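Lipolytic enzyme (Clostridium thermocellum, PDB 2VPT) removes acetyl groups from xylan as the family 3 carbohydrate esterase domain of a longer, dockerin-bearing protein of the cellulosome. Local coordinates at residues A[66-71]-A[93-98]. Residues are numbered along the deposited sequence; the frame is centred on the assembly and turned at random.
Sequences WTIPQI and GNDLLL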
ATOM      1  N   TRP A  66      -2.149  10.595   5.834  1.00 11.38           N
ATOM      2  CA  TRP A  66      -2.912  10.896   7.040  1.00 10.73           C
ATOM      3  C   TRP A  66      -2.183  11.778   8.032  1.00 10.54           C
ATOM      4  O   TRP A  66      -0.962  11.734   8.165  1.00 10.74           O
ATOM      5  CB  TRP A  66      -3.391   9.646   7.747  1.00 10.00           C
ATOM      6  CG  TRP A  66      -4.505   8.927   7.063  1.00  9.99           C
ATOM      7  CD1 TRP A  66      -4.706   8.790   5.719  1.00 11.22           C
ATOM      8  CD2 TRP A  66      -5.529   8.163   7.704  1.00 10.57           C
ATOM      9  NE1 TRP A  66      -5.813   7.996   5.495  1.00 11.57           N
ATOM     10  CE2 TRP A  66      -6.334   7.602   6.694  1.00 10.98           C
ATOM     11  CE3 TRP A  66      -5.852   7.912   9.041  1.00 10.60           C
ATOM     12  CZ2 TRP A  66      -7.425   6.794   6.977  1.00 12.52           C
ATOM     13  CZ3 TRP A  66      -6.949   7.125   9.318  1.00 12.06           C
ATOM     14  CH2 TRP A  66      -7.731   6.580   8.297  1.00 11.72           C
ATOM     15  N   THR A  67      -2.993  12.556   8.748  1.00 10.88           N
ATOM     16  CA  THR A  67      -2.547  13.465   9.788  1.00 10.65           C
ATOM     17  C   THR A  67      -2.923  12.919  11.160  1.00 10.84           C
ATOM     18  O   THR A  67      -3.698  11.961  11.282  1.00 10.69           O
ATOM     19  CB  THR A  67      -3.249  14.816   9.607  1.00 11.07           C
ATOM     20  OG1 THR A  67      -4.659  14.586   9.697  1.00 12.40           O
ATOM     21  CG2 THR A  67      -2.893  15.440   8.242  1.00 12.69           C
ATOM     22  N   ILE A  68      -2.383  13.552  12.198  1.00 10.75           N
ATOM     23  CA  ILE A  68      -2.706  13.214  13.568  1.00 10.93           C
ATOM     24  C   ILE A  68      -4.214  13.115  13.856  1.00 11.69           C
ATOM     25  O   ILE A  68      -4.657  12.116  14.409  1.00 11.92           O
ATOM     26  CB  ILE A  68      -1.993  14.190  14.550  1.00 10.59           C
ATOM     27  CG1 ILE A  68      -0.498  13.853  14.604  1.00 10.44           C
ATOM     28  CG2 ILE A  68      -2.599  14.117  15.930  1.00 11.99           C
ATOM     29  CD1 ILE A  68       0.382  14.939  15.163  1.00 11.19           C
ATOM     30  N   PRO A  69      -5.006  14.150  13.511  1.00 12.86           N
ATOM     31  CA  PRO A  69      -6.431  14.035  13.833  1.00 12.90           C
ATOM     32  C   PRO A  69      -7.160  12.916  13.087  1.00 12.70           C
ATOM     33  O   PRO A  69      -8.124  12.345  13.608  1.00 13.09           O
ATOM     34  CB  PRO A  69      -6.990  15.427  13.486  1.00 13.38           C
ATOM     35  CG  PRO A  69      -6.013  16.068  12.614  1.00 13.70           C
ATOM     36  CD  PRO A  69      -4.666  15.480  12.972  1.00 13.18           C
ATOM     37  N   GLN A  70      -6.685  12.566  11.896  1.00 12.56           N
ATOM     38  CA  GLN A  70      -7.287  11.455  11.175  1.00 12.83           C
ATOM     39  C   GLN A  70      -6.986  10.119  11.860  1.00 12.30           C
ATOM     40  O   GLN A  70      -7.851   9.270  11.987  1.00 12.28           O
ATOM     41  CB  GLN A  70      -6.813  11.443   9.735  1.00 13.53           C
ATOM     42  CG  GLN A  70      -7.244  12.637   8.939  1.00 16.43           C
ATOM     43  CD  GLN A  70      -6.707  12.495   7.557  1.00 19.16           C
ATOM     44  OE1 GLN A  70      -5.543  12.742   7.313  1.00 17.90           O
ATOM     45  NE2 GLN A  70      -7.534  11.986   6.649  1.00 24.40           N
ATOM     46  N   ILE A  71      -5.747   9.949  12.302  1.00 11.78           N
ATOM     47  CA  ILE A  71      -5.397   8.809  13.129  1.00 11.29           C
ATOM     48  C   ILE A  71      -6.259   8.800  14.400  1.00 11.84           C
ATOM     49  O   ILE A  71      -6.851   7.779  14.742  1.00 11.94           O
ATOM     50  CB  ILE A  71      -3.903   8.812  13.511  1.00 11.13           C
ATOM     51  CG1 ILE A  71      -3.028   8.662  12.258  1.00 10.77           C
ATOM     52  CG2 ILE A  71      -3.600   7.723  14.529  1.00 11.49           C
ATOM     53  CD1 ILE A  71      -3.045   7.269  11.562  1.00 11.03           C
ATOM     54  N   GLY A  93       4.020  14.423  10.334  1.00 10.92           N
ATOM     55  CA  GLY A  93       4.669  15.075   9.227  1.00 11.69           C
ATOM     56  C   GLY A  93       3.661  15.710   8.286  1.00 12.41           C
ATOM     57  O   GLY A  93       3.909  16.784   7.740  1.00 13.49           O
ATOM     58  N   ASN A  94       2.530  15.045   8.081  1.00 12.32           N
ATOM     59  CA  ASN A  94       1.531  15.579   7.177  1.00 11.98           C
ATOM     60  C   ASN A  94       0.817  16.775   7.802  1.00 12.03           C
ATOM     61  O   ASN A  94       0.403  17.685   7.069  1.00 12.89           O
ATOM     62  CB  ASN A  94       0.525  14.527   6.712  1.00 12.13           C
ATOM     63  CG  ASN A  94       1.135  13.523   5.774  1.00 13.58           C
ATOM     64  OD1 ASN A  94       0.913  12.314   5.912  1.00 17.24           O
ATOM     65  ND2 ASN A  94       1.911  13.997   4.834  1.00 14.11           N
ATOM     66  N   ASP A  95       0.642  16.786   9.120  1.00 11.72           N
ATOM     67  CA  ASP A  95       0.083  17.999   9.771  1.00 11.79           C
ATOM     68  C   ASP A  95       0.912  19.215   9.387  1.00 12.43           C
ATOM     69  O   ASP A  95       0.361  20.259   9.027  1.00 13.04           O
ATOM     70  CB  ASP A  95       0.027  17.857  11.278  1.00 12.22           C
ATOM     71  CG  ASP A  95      -0.829  16.689  11.714  1.00 12.34           C
ATOM     72  OD1 ASP A  95      -1.901  16.905  12.314  1.00 12.31           O
ATOM     73  OD2 ASP A  95      -0.431  15.524  11.436  1.00 12.52           O
ATOM     74  N   LEU A  96       2.231  19.087   9.424  1.00 12.84           N
ATOM     75  CA  LEU A  96       3.111  20.189   9.046  1.00 13.45           C
ATOM     76  C   LEU A  96       3.062  20.474   7.555  1.00 15.14           C
ATOM     77  O   LEU A  96       2.763  21.599   7.136  1.00 15.46           O
ATOM     78  CB  LEU A  96       4.551  19.922   9.496  1.00 13.72           C
ATOM     79  CG  LEU A  96       5.568  20.985   9.075  1.00 14.09           C
ATOM     80  CD1 LEU A  96       5.253  22.355   9.724  1.00 17.02           C
ATOM     81  CD2 LEU A  96       6.980  20.550   9.412  1.00 14.18           C
ATOM     82  N   LEU A  97       3.323  19.457   6.744  1.00 15.97           N
ATOM     83  CA  LEU A  97       3.573  19.644   5.325  1.00 17.50           C
ATOM     84  C   LEU A  97       2.282  19.826   4.526  1.00 18.00           C
ATOM     85  O   LEU A  97       2.284  20.558   3.531  1.00 19.91           O
ATOM     86  CB  LEU A  97       4.414  18.477   4.773  1.00 18.30           C
ATOM     87  CG  LEU A  97       5.791  18.331   5.420  1.00 20.40           C
ATOM     88  CD1 LEU A  97       6.437  17.013   4.982  1.00 23.17           C
ATOM     89  CD2 LEU A  97       6.708  19.502   5.110  1.00 23.67           C
ATOM     90  N   LEU A  98       1.182  19.213   4.962  1.00 17.93           N
ATOM     91  CA  LEU A  98      -0.109  19.324   4.262  1.00 19.64           C
ATOM     92  C   LEU A  98      -1.033  20.350   4.903  1.00 18.82           C
ATOM     93  O   LEU A  98      -1.809  20.991   4.195  1.00 19.35           O
ATOM     94  CB  LEU A  98      -0.846  17.970   4.187  1.00 20.38           C
ATOM     95  CG  LEU A  98      -0.539  17.031   3.015  1.00 22.73           C
ATOM     96  CD1 LEU A  98       0.895  17.165   2.512  1.00 24.00           C
ATOM     97  CD2 LEU A  98      -0.919  15.587   3.386  1.00 21.81           C
TER
HETATM   98  O   HOH W   1       1.528  12.483   9.428  1.00 11.34           O
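Asp95, in the first turn of helix 93-99, points its carboxylate at the start of helix 68-82. Asp95 OD2 accepts a nearly straight hydrogen bond from the backbone N of Ile68 (2.9 Å, 170° at the hydrogen), using the syn lone pair, while OD1 is taken by the side-chain amide of Asn103. The buried carboxylate lies close to the N-terminal end of helix 68-82, whose dipole would probably favour the ionised form. A water bridges the two segments, donating to Trp66 O (2.9 Å) and accepting from Asn94 N. Thr67, the N-cap residue, donates its backbone N to Gln70 OE1 (2.9 Å). Both helices belong to the α/β SGNH (GDSL) hydrolase fold, with parallel strand 86-90 leading from one to the other; Asn94, in a Gly-Asn-Asp sequence, lies near Ser14, His178 and Asp175, a probable catalytic triad, consistent with the oxyanion-hole Asn of SGNH hydrolases. Pro69 CD meets Asp95 OD1 tip to tip at 3.2 Å, and the Ile68 side chain crosses that of Asp95 at about a right angle. Thr67 CG2 rests against Asn94 CB (3.9 Å). Gln70 NE2 lies above one face of the Trp66 indole, offset toward its rim; Trp66 NE1 is hydrogen-bonded to Glu23 of the second subunit.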